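Local structure of nicastrin (Dictyostelium purpureum, 4R12) at residues A[198-209]-A[262-270]; A[26-37]-A[135-143]. The protein probably serves as an essential subunit of the gamma-secretase complex, which cleaves membrane proteins such as Notch receptors within the membrane, and is a putative substrate-recruiting component. One frame throughout, in Å; residues are numbered along the deposited sequence.

Contact 1 (A[198-209]-A[262-270]); sequences QSIWSSFSSKID and EVVFAFWNA
Ile-200 and Phe-267 form one of two hydrogen-bonded pairs in an antiparallel strand pairing, part of the alpha/beta core of the nicastrin large lobe, whose family is related to zinc exopeptidases. Phe-267 N to Ile-200 O is 2.7 Å and almost straight at 174°, and the Ser-202/Phe-265 pair repeats the pattern. Between them Trp-201 faces Ala-266 in a non-hydrogen-bonded pair, their CB atoms 4.3 Å apart. On the same face as Ile-200 and Ser-202, the rings of Phe-265 and Phe-267 pack against helix 234-252, and Phe-204 CE2 meets Phe-265 CE2 obliquely.

Side chains extend the pairing at each end. Ser-199 OG takes the N-H of Asn-269, while the Asn-269 amide swings back so that ND2 donates to Gln-198 O from above the carbonyl plane. At the other end a water bridges Phe-204 N and Val-263 O. Here the carboxylate of Glu-262, its chain bent at chi2 (-78°), is gripped by residues 205-209: OE2 accepts Asp-209 N at 2.9 Å from above the carboxylate plane. Ile-208 CG2 packs on Glu-262 CG, and an ST turn, Ser-205 N to Ser-203 OG, shapes the loop around the carboxylate. Beyond this shell, Asn-542 ND2 hydrogen-bonds to Ser-205 O. Ser-205 OG donates to the syn lone pair of Glu-262 OE1, a short bond of 2.5 Å.

Contact 2 (A[26-37]-A[135-143]); sequences KIMTSDGQFGCS and TYFSFPFPI
The Phe-34 ring is sandwiched between Tyr-136 and Ile-27: CD1 of Tyr-136 stands over the centre of one face, CB of Ile-27 lies toward the rim of the opposite face, and Thr-29 CG2 meets the edge in plane. With Tyr-136 this makes a T-shaped (edge-to-face) stack, centroids 5.1 Å apart and planes at 71°, the tyrosine giving its edge. Phe-34 belongs to a beta-hairpin of the nicastrin small lobe, formed by strand 21-29 and the short strand 33-34, and its CG sits between the backbone N and carbonyl carbon (chi1 62°), which brings the ring over Ile-27. The Phe-139 ring has Ile-143 CD1 over one face and Cys-36 SG approaching obliquely, 3.6 Å from Phe-139 CD1; Gly-35 O lies near the ring plane at its edge.

The backbones themselves meet in a short parallel bridge. Gly-35 N donates to Phe-137 O, and Phe-139 N returns a bond of 2.8 Å to Gly-35 O. That oxygen is gripped twice, since Lys-26 NZ reaches it from the other face of the carbonyl plane. The lysine gets there by a bend at chi2 (89°), and its ammonium group also donates to Ser-138 OG at 3.0 Å, tying the first hairpin strand to segment 135-143; Gln-33 CG packs beside the same hydroxyl. Gly-35 marks the corner where the chain leaves the hairpin.

Past the corner, Ser-37 O lies against the Phe-141/Pro-142 peptide, whose proline nitrogen has no hydrogen to give, and Ser-37 N is buried without a partner. The sulfur of Cys-36, in a disulfide with Cys-24, also packs against Ile-143, 3.8 Å from its CG1.

Overall arrangement
Contact 1 and contact 2 lie on opposite sides of the chain's centre, their own centres 35 Å apart, and they do not touch: the nearest atoms are about 11 Å apart. Contact 2 joins parts of the small lobe, whereas strand 262-268 of contact 1 belongs to the large lobe. Strand 572-575 links them, pairing antiparallel with both strand 21-29 and strand 192-203. Along the chain they follow in series, contact 2 closing before contact 1 begins. Each lies near a sugar of an attached N-linked glycan, which marks no binding pocket: one N-acetylglucosamine is about 11 Å from the side chain of Ile-208 (contact 1), another about 11 Å from that of Phe-137 (contact 2).

Contact 1 (A[198-209]-A[262-270])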
loop_
_atom_site.group_PDB
_atom_site.type_symbol
_atom_site.label_atom_id
_atom_site.label_comp_id
_atom_site.label_asym_id
_atom_site.label_seq_id
_atom_site.Cartn_x
_atom_site.Cartn_y
_atom_site.Cartn_z
ATOM N N GLN A 198 0.807 10.714 -2.160
ATOM C CA GLN A 198 -0.432 11.447 -1.989
ATOM C C GLN A 198 -1.566 10.562 -1.463
ATOM O O GLN A 198 -1.810 9.472 -1.999
ATOM C CB GLN A 198 -0.865 12.079 -3.320
ATOM C CG GLN A 198 0.125 13.096 -3.899
ATOM C CD GLN A 198 0.234 14.364 -3.051
ATOM O OE1 GLN A 198 -0.773 14.971 -2.684
ATOM N NE2 GLN A 198 1.461 14.763 -2.739
ATOM N N SER A 199 -2.241 11.035 -0.416
ATOM C CA SER A 199 -3.497 10.440 0.043
ATOM C C SER A 199 -4.630 11.068 -0.742
ATOM O O SER A 199 -4.423 12.070 -1.423
ATOM C CB SER A 199 -3.710 10.658 1.544
ATOM O OG SER A 199 -2.607 10.190 2.311
ATOM N N ILE A 200 -5.830 10.489 -0.652
ATOM C CA ILE A 200 -6.999 11.044 -1.333
ATOM C C ILE A 200 -8.216 11.011 -0.412
ATOM O O ILE A 200 -8.486 9.990 0.234
ATOM C CB ILE A 200 -7.366 10.279 -2.638
ATOM C CG1 ILE A 200 -6.138 9.976 -3.505
ATOM C CG2 ILE A 200 -8.369 11.077 -3.489
ATOM C CD1 ILE A 200 -5.584 8.561 -3.324
ATOM N N TRP A 201 -8.939 12.127 -0.328
ATOM C CA TRP A 201 -10.195 12.126 0.426
ATOM C C TRP A 201 -11.330 12.700 -0.406
ATOM O O TRP A 201 -11.109 13.398 -1.409
ATOM C CB TRP A 201 -10.057 12.893 1.759
ATOM C CG TRP A 201 -9.759 14.358 1.638
ATOM C CD1 TRP A 201 -8.526 14.938 1.540
ATOM C CD2 TRP A 201 -10.707 15.432 1.636
ATOM N NE1 TRP A 201 -8.648 16.305 1.459
ATOM C CE2 TRP A 201 -9.976 16.632 1.509
ATOM C CE3 TRP A 201 -12.105 15.496 1.697
ATOM C CZ2 TRP A 201 -10.596 17.882 1.455
ATOM C CZ3 TRP A 201 -12.715 16.740 1.642
ATOM C CH2 TRP A 201 -11.958 17.913 1.532
ATOM N N SER A 202 -12.555 12.402 0.007
ATOM C CA SER A 202 -13.706 12.706 -0.826
ATOM C C SER A 202 -14.972 12.790 -0.009
ATOM O O SER A 202 -15.124 12.087 0.989
ATOM C CB SER A 202 -13.874 11.642 -1.913
ATOM O OG SER A 202 -14.998 11.925 -2.734
ATOM N N SER A 203 -15.883 13.642 -0.473
ATOM C CA SER A 203 -17.231 13.737 0.059
ATOM C C SER A 203 -18.207 13.889 -1.113
ATOM O O SER A 203 -17.861 14.501 -2.118
ATOM C CB SER A 203 -17.347 14.920 1.020
ATOM O OG SER A 203 -18.704 15.195 1.313
ATOM N N PHE A 204 -19.397 13.309 -0.998
ATOM C CA PHE A 204 -20.448 13.523 -1.997
ATOM C C PHE A 204 -20.988 14.955 -1.964
ATOM O O PHE A 204 -21.549 15.419 -2.961
ATOM C CB PHE A 204 -21.613 12.545 -1.795
ATOM C CG PHE A 204 -21.342 11.147 -2.290
ATOM C CD1 PHE A 204 -21.316 10.865 -3.656
ATOM C CD2 PHE A 204 -21.142 10.105 -1.391
ATOM C CE1 PHE A 204 -21.082 9.573 -4.113
ATOM C CE2 PHE A 204 -20.906 8.804 -1.842
ATOM C CZ PHE A 204 -20.883 8.536 -3.202
ATOM N N SER A 205 -20.852 15.649 -0.830
ATOM C CA SER A 205 -21.324 17.037 -0.743
ATOM C C SER A 205 -20.405 17.932 -1.554
ATOM O O SER A 205 -19.189 17.789 -1.478
ATOM C CB SER A 205 -21.378 17.533 0.709
ATOM O OG SER A 205 -22.165 16.679 1.521
ATOM N N SER A 206 -20.980 18.853 -2.324
ATOM C CA SER A 206 -20.180 19.757 -3.148
ATOM C C SER A 206 -19.372 20.680 -2.239
ATOM O O SER A 206 -18.253 21.087 -2.552
ATOM C CB SER A 206 -21.075 20.565 -4.097
ATOM O OG SER A 206 -21.898 21.479 -3.392
ATOM N N LYS A 207 -19.946 20.995 -1.089
ATOM C CA LYS A 207 -19.197 21.673 -0.051
ATOM C C LYS A 207 -19.679 21.145 1.295
ATOM O O LYS A 207 -20.882 21.012 1.528
ATOM C CB LYS A 207 -19.361 23.195 -0.164
ATOM C CG LYS A 207 -18.620 23.998 0.905
ATOM C CD LYS A 207 -18.924 25.486 0.770
ATOM C CE LYS A 207 -18.592 26.262 2.041
ATOM N NZ LYS A 207 -17.128 26.382 2.260
ATOM N N ILE A 208 -18.739 20.795 2.159
ATOM C CA ILE A 208 -19.096 20.245 3.459
ATOM C C ILE A 208 -19.741 21.336 4.316
ATOM O O ILE A 208 -19.240 22.461 4.394
ATOM C CB ILE A 208 -17.863 19.635 4.167
ATOM C CG1 ILE A 208 -17.473 18.309 3.496
ATOM C CG2 ILE A 208 -18.139 19.405 5.651
ATOM C CD1 ILE A 208 -16.097 17.801 3.893
ATOM N N ASP A 209 -20.886 21.000 4.908
ATOM C CA ASP A 209 -21.606 21.891 5.818
ATOM C C ASP A 209 -20.838 21.980 7.131
ATOM O O ASP A 209 -20.772 21.000 7.875
ATOM C CB ASP A 209 -23.031 21.356 6.037
ATOM C CG ASP A 209 -23.894 22.259 6.916
ATOM O OD1 ASP A 209 -23.386 23.239 7.501
ATOM O OD2 ASP A 209 -25.099 21.961 7.033
ATOM N N GLU A 262 -22.257 14.603 7.629
ATOM C CA GLU A 262 -21.399 14.512 6.458
ATOM C C GLU A 262 -20.616 13.212 6.516
ATOM O O GLU A 262 -20.253 12.750 7.602
ATOM C CB GLU A 262 -20.442 15.705 6.391
ATOM C CG GLU A 262 -21.123 17.047 6.247
ATOM C CD GLU A 262 -21.597 17.333 4.833
ATOM O OE1 GLU A 262 -21.409 16.483 3.932
ATOM O OE2 GLU A 262 -22.156 18.425 4.622
ATOM N N VAL A 263 -20.362 12.608 5.364
ATOM C CA VAL A 263 -19.462 11.468 5.323
ATOM C C VAL A 263 -18.251 11.832 4.481
ATOM O O VAL A 263 -18.386 12.314 3.352
ATOM C CB VAL A 263 -20.140 10.196 4.759
ATOM C CG1 VAL A 263 -19.141 9.055 4.700
ATOM C CG2 VAL A 263 -21.324 9.796 5.637
ATOM N N VAL A 264 -17.070 11.618 5.051
ATOM C CA VAL A 264 -15.813 11.809 4.344
ATOM C C VAL A 264 -15.100 10.465 4.212
ATOM O O VAL A 264 -14.909 9.756 5.196
ATOM C CB VAL A 264 -14.894 12.819 5.068
ATOM C CG1 VAL A 264 -13.489 12.795 4.472
ATOM C CG2 VAL A 264 -15.477 14.218 4.987
ATOM N N PHE A 265 -14.727 10.116 2.987
ATOM C CA PHE A 265 -13.991 8.884 2.740
ATOM C C PHE A 265 -12.530 9.240 2.578
ATOM O O PHE A 265 -12.201 10.165 1.824
ATOM C CB PHE A 265 -14.515 8.168 1.485
ATOM C CG PHE A 265 -16.005 7.935 1.497
ATOM C CD1 PHE A 265 -16.541 6.814 2.119
ATOM C CD2 PHE A 265 -16.863 8.838 0.898
ATOM C CE1 PHE A 265 -17.907 6.596 2.136
ATOM C CE2 PHE A 265 -18.238 8.628 0.908
ATOM C CZ PHE A 265 -18.754 7.504 1.532
ATOM N N ALA A 266 -11.640 8.537 3.267
ATOM C CA ALA A 266 -10.214 8.855 3.121
ATOM C C ALA A 266 -9.377 7.622 2.800
ATOM O O ALA A 266 -9.498 6.580 3.454
ATOM C CB ALA A 266 -9.675 9.557 4.398
ATOM N N PHE A 267 -8.529 7.756 1.781
ATOM C CA PHE A 267 -7.599 6.710 1.379
ATOM C C PHE A 267 -6.182 7.182 1.686
ATOM O O PHE A 267 -5.635 7.984 0.922
ATOM C CB PHE A 267 -7.738 6.395 -0.126
ATOM C CG PHE A 267 -9.078 5.802 -0.513
ATOM C CD1 PHE A 267 -10.225 6.586 -0.554
ATOM C CD2 PHE A 267 -9.182 4.457 -0.841
ATOM C CE1 PHE A 267 -11.451 6.029 -0.909
ATOM C CE2 PHE A 267 -10.407 3.896 -1.201
ATOM C CZ PHE A 267 -11.534 4.679 -1.246
ATOM N N TRP A 268 -5.605 6.719 2.801
ATOM C CA TRP A 268 -4.316 7.241 3.283
ATOM C C TRP A 268 -3.166 6.550 2.572
ATOM O O TRP A 268 -3.159 5.322 2.450
ATOM C CB TRP A 268 -4.140 7.052 4.804
ATOM C CG TRP A 268 -5.196 7.655 5.661
ATOM C CD1 TRP A 268 -5.954 7.004 6.599
ATOM C CD2 TRP A 268 -5.620 9.026 5.680
ATOM N NE1 TRP A 268 -6.823 7.887 7.196
ATOM C CE2 TRP A 268 -6.643 9.134 6.646
ATOM C CE3 TRP A 268 -5.235 10.174 4.974
ATOM C CZ2 TRP A 268 -7.281 10.342 6.925
ATOM C CZ3 TRP A 268 -5.877 11.369 5.256
ATOM C CH2 TRP A 268 -6.887 11.440 6.218
ATOM N N ASN A 269 -2.187 7.331 2.118
ATOM C CA ASN A 269 -1.017 6.766 1.456
ATOM C C ASN A 269 0.183 6.756 2.406
ATOM O O ASN A 269 0.220 7.519 3.366
ATOM C CB ASN A 269 -0.691 7.559 0.193
ATOM C CG ASN A 269 0.077 6.741 -0.833
ATOM O OD1 ASN A 269 0.610 5.670 -0.523
ATOM N ND2 ASN A 269 0.158 7.258 -2.068
ATOM N N ALA A 270 1.139 5.877 2.125
ATOM C CA ALA A 270 2.396 5.745 2.869
ATOM C C ALA A 270 2.201 5.455 4.369
ATOM O O ALA A 270 3.083 5.723 5.194
ATOM C CB ALA A 270 3.259 7.003 2.656
HETATM O O HOH W 1 -20.201 11.819 1.427
#

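Contact 2 (A[26-37]-A[135-143])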
loop_
_atom_site.group_PDB
_atom_site.type_symbol
_atom_site.label_atom_id
_atom_site.label_comp_id
_atom_site.label_asym_id
_atom_site.label_seq_id
_atom_site.Cartn_x
_atom_site.Cartn_y
_atom_site.Cartn_z
ATOM N N LYS A 26 17.072 -0.432 -2.547
ATOM C CA LYS A 26 17.671 -0.007 -1.275
ATOM C C LYS A 26 16.886 1.125 -0.615
ATOM O O LYS A 26 16.555 2.138 -1.251
ATOM C CB LYS A 26 19.133 0.438 -1.478
ATOM C CG LYS A 26 20.030 0.238 -0.232
ATOM C CD LYS A 26 20.658 -1.162 -0.259
ATOM C CE LYS A 26 21.286 -1.571 1.070
ATOM N NZ LYS A 26 21.920 -2.925 0.931
ATOM N N ILE A 27 16.588 0.947 0.671
ATOM C CA ILE A 27 15.914 1.970 1.449
ATOM C C ILE A 27 16.802 2.367 2.625
ATOM O O ILE A 27 17.287 1.508 3.355
ATOM C CB ILE A 27 14.549 1.483 1.982
ATOM C CG1 ILE A 27 13.659 0.975 0.843
ATOM C CG2 ILE A 27 13.861 2.583 2.782
ATOM C CD1 ILE A 27 13.087 2.052 -0.007
ATOM N N MET A 28 17.025 3.662 2.801
ATOM C CA MET A 28 17.822 4.127 3.931
ATOM C C MET A 28 16.923 4.588 5.080
ATOM O O MET A 28 15.789 5.027 4.866
ATOM C CB MET A 28 18.771 5.249 3.504
ATOM C CG MET A 28 20.163 4.760 3.112
ATOM S SD MET A 28 20.183 3.552 1.772
ATOM C CE MET A 28 19.427 4.551 0.489
ATOM N N THR A 29 17.432 4.445 6.300
ATOM C CA THR A 29 16.758 4.951 7.490
ATOM C C THR A 29 17.697 5.880 8.248
ATOM O O THR A 29 18.809 6.137 7.790
ATOM C CB THR A 29 16.320 3.822 8.418
ATOM O OG1 THR A 29 17.485 3.121 8.876
ATOM C CG2 THR A 29 15.389 2.865 7.670
ATOM N N SER A 30 17.259 6.376 9.400
ATOM C CA SER A 30 18.130 7.183 10.266
ATOM C C SER A 30 19.429 6.476 10.613
ATOM O O SER A 30 20.506 7.064 10.527
ATOM C CB SER A 30 17.417 7.552 11.567
ATOM O OG SER A 30 16.459 8.568 11.356
ATOM N N ASP A 31 19.320 5.210 11.002
ATOM C CA ASP A 31 20.457 4.470 11.552
ATOM C C ASP A 31 21.136 3.488 10.599
ATOM O O ASP A 31 22.101 2.836 10.985
ATOM C CB ASP A 31 20.010 3.688 12.789
ATOM C CG ASP A 31 19.306 4.552 13.808
ATOM O OD1 ASP A 31 19.778 5.683 14.063
ATOM O OD2 ASP A 31 18.280 4.091 14.358
ATOM N N GLY A 32 20.631 3.340 9.376
ATOM C CA GLY A 32 21.160 2.312 8.502
ATOM C C GLY A 32 20.431 2.168 7.175
ATOM O O GLY A 32 19.952 3.139 6.597
ATOM N N GLN A 33 20.347 0.938 6.700
ATOM C CA GLN A 33 19.846 0.690 5.363
ATOM C C GLN A 33 19.346 -0.733 5.309
ATOM O O GLN A 33 19.779 -1.587 6.108
ATOM C CB GLN A 33 20.951 0.923 4.321
ATOM C CG GLN A 33 22.122 -0.052 4.455
ATOM C CD GLN A 33 23.321 0.306 3.589
ATOM O OE1 GLN A 33 23.261 1.212 2.755
ATOM N NE2 GLN A 33 24.425 -0.405 3.793
ATOM N N PHE A 34 18.420 -0.992 4.389
ATOM C CA PHE A 34 17.990 -2.353 4.121
ATOM C C PHE A 34 17.631 -2.495 2.654
ATOM O O PHE A 34 17.601 -1.510 1.911
ATOM C CB PHE A 34 16.816 -2.765 5.037
ATOM C CG PHE A 34 15.554 -1.939 4.868
ATOM C CD1 PHE A 34 15.337 -0.804 5.645
ATOM C CD2 PHE A 34 14.556 -2.336 3.985
ATOM C CE1 PHE A 34 14.148 -0.062 5.518
ATOM C CE2 PHE A 34 13.369 -1.595 3.844
ATOM C CZ PHE A 34 13.175 -0.455 4.618
ATOM N N GLY A 35 17.403 -3.728 2.223
ATOM C CA GLY A 35 17.212 -3.984 0.810
ATOM C C GLY A 35 18.540 -4.218 0.117
ATOM O O GLY A 35 19.569 -4.471 0.762
ATOM N N CYS A 36 18.530 -4.105 -1.204
ATOM C CA CYS A 36 19.618 -4.629 -2.015
ATOM C C CYS A 36 20.128 -3.618 -3.033
ATOM O O CYS A 36 19.457 -2.640 -3.356
ATOM C CB CYS A 36 19.163 -5.883 -2.765
ATOM S SG CYS A 36 17.988 -6.944 -1.889
ATOM N N SER A 37 21.313 -3.899 -3.554
ATOM C CA SER A 37 21.864 -3.161 -4.669
ATOM C C SER A 37 22.832 -4.056 -5.417
ATOM O O SER A 37 23.433 -4.950 -4.829
ATOM C CB SER A 37 22.579 -1.895 -4.190
ATOM O OG SER A 37 23.163 -1.209 -5.283
ATOM N N THR A 135 12.765 -8.654 4.937
ATOM C CA THR A 135 12.808 -7.423 4.146
ATOM C C THR A 135 13.812 -6.415 4.707
ATOM O O THR A 135 14.459 -5.686 3.948
ATOM C CB THR A 135 11.405 -6.764 4.056
ATOM O OG1 THR A 135 10.550 -7.616 3.294
ATOM C CG2 THR A 135 11.475 -5.407 3.359
ATOM N N TYR A 136 13.978 -6.413 6.030
ATOM C CA TYR A 136 14.777 -5.387 6.698
ATOM C C TYR A 136 16.222 -5.787 6.925
ATOM O O TYR A 136 16.833 -5.371 7.886
ATOM C CB TYR A 136 14.111 -5.010 8.025
ATOM C CG TYR A 136 12.685 -4.614 7.777
ATOM C CD1 TYR A 136 12.392 -3.466 7.050
ATOM C CD2 TYR A 136 11.625 -5.402 8.220
ATOM C CE1 TYR A 136 11.097 -3.098 6.782
ATOM C CE2 TYR A 136 10.317 -5.038 7.957
ATOM C CZ TYR A 136 10.061 -3.881 7.233
ATOM O OH TYR A 136 8.767 -3.489 6.948
ATOM N N PHE A 137 16.770 -6.585 6.019
ATOM C CA PHE A 137 18.199 -6.884 6.015
ATOM C C PHE A 137 18.892 -6.123 4.893
ATOM O O PHE A 137 18.267 -5.774 3.886
ATOM C CB PHE A 137 18.433 -8.381 5.859
ATOM C CG PHE A 137 18.154 -9.163 7.106
ATOM C CD1 PHE A 137 16.859 -9.534 7.433
ATOM C CD2 PHE A 137 19.192 -9.510 7.966
ATOM C CE1 PHE A 137 16.601 -10.251 8.606
ATOM C CE2 PHE A 137 18.944 -10.229 9.132
ATOM C CZ PHE A 137 17.649 -10.600 9.450
ATOM N N SER A 138 20.184 -5.870 5.063
ATOM C CA SER A 138 20.963 -5.146 4.070
ATOM C C SER A 138 21.794 -6.095 3.217
ATOM O O SER A 138 22.759 -6.689 3.694
ATOM C CB SER A 138 21.880 -4.118 4.745
ATOM O OG SER A 138 22.616 -3.408 3.767
ATOM N N PHE A 139 21.414 -6.229 1.951
ATOM C CA PHE A 139 22.082 -7.143 1.028
ATOM C C PHE A 139 23.074 -6.395 0.139
ATOM O O PHE A 139 22.712 -5.396 -0.479
ATOM C CB PHE A 139 21.052 -7.869 0.149
ATOM C CG PHE A 139 20.043 -8.657 0.924
ATOM C CD1 PHE A 139 18.869 -8.062 1.372
ATOM C CD2 PHE A 139 20.264 -9.991 1.215
ATOM C CE1 PHE A 139 17.938 -8.783 2.098
ATOM C CE2 PHE A 139 19.331 -10.721 1.935
ATOM C CZ PHE A 139 18.173 -10.117 2.373
ATOM N N PRO A 140 24.331 -6.878 0.075
ATOM C CA PRO A 140 25.375 -6.282 -0.769
ATOM C C PRO A 140 25.399 -6.817 -2.206
ATOM O O PRO A 140 26.347 -6.536 -2.961
ATOM C CB PRO A 140 26.666 -6.663 -0.036
ATOM C CG PRO A 140 26.338 -7.980 0.575
ATOM C CD PRO A 140 24.881 -7.894 0.990
ATOM N N PHE A 141 24.380 -7.586 -2.572
ATOM C CA PHE A 141 24.260 -8.144 -3.913
ATOM C C PHE A 141 22.816 -7.969 -4.358
ATOM O O PHE A 141 21.930 -7.846 -3.510
ATOM C CB PHE A 141 24.666 -9.627 -3.939
ATOM C CG PHE A 141 23.957 -10.483 -2.915
ATOM C CD1 PHE A 141 22.662 -10.945 -3.137
ATOM C CD2 PHE A 141 24.594 -10.847 -1.737
ATOM C CE1 PHE A 141 22.023 -11.733 -2.191
ATOM C CE2 PHE A 141 23.959 -11.644 -0.796
ATOM C CZ PHE A 141 22.675 -12.086 -1.022
ATOM N N PRO A 142 22.569 -7.956 -5.675
ATOM C CA PRO A 142 21.191 -7.722 -6.118
ATOM C C PRO A 142 20.313 -8.969 -6.008
ATOM O O PRO A 142 20.793 -10.106 -6.127
ATOM C CB PRO A 142 21.367 -7.300 -7.574
ATOM C CG PRO A 142 22.606 -8.024 -8.010
ATOM C CD PRO A 142 23.503 -8.069 -6.810
ATOM N N ILE A 143 19.027 -8.742 -5.760
ATOM C CA ILE A 143 18.046 -9.808 -5.772
ATOM C C ILE A 143 16.889 -9.385 -6.683
ATOM O O ILE A 143 16.328 -8.295 -6.521
ATOM C CB ILE A 143 17.518 -10.143 -4.344
ATOM C CG1 ILE A 143 18.691 -10.360 -3.377
ATOM C CG2 ILE A 143 16.624 -11.381 -4.372
ATOM C CD1 ILE A 143 18.268 -10.787 -1.962
#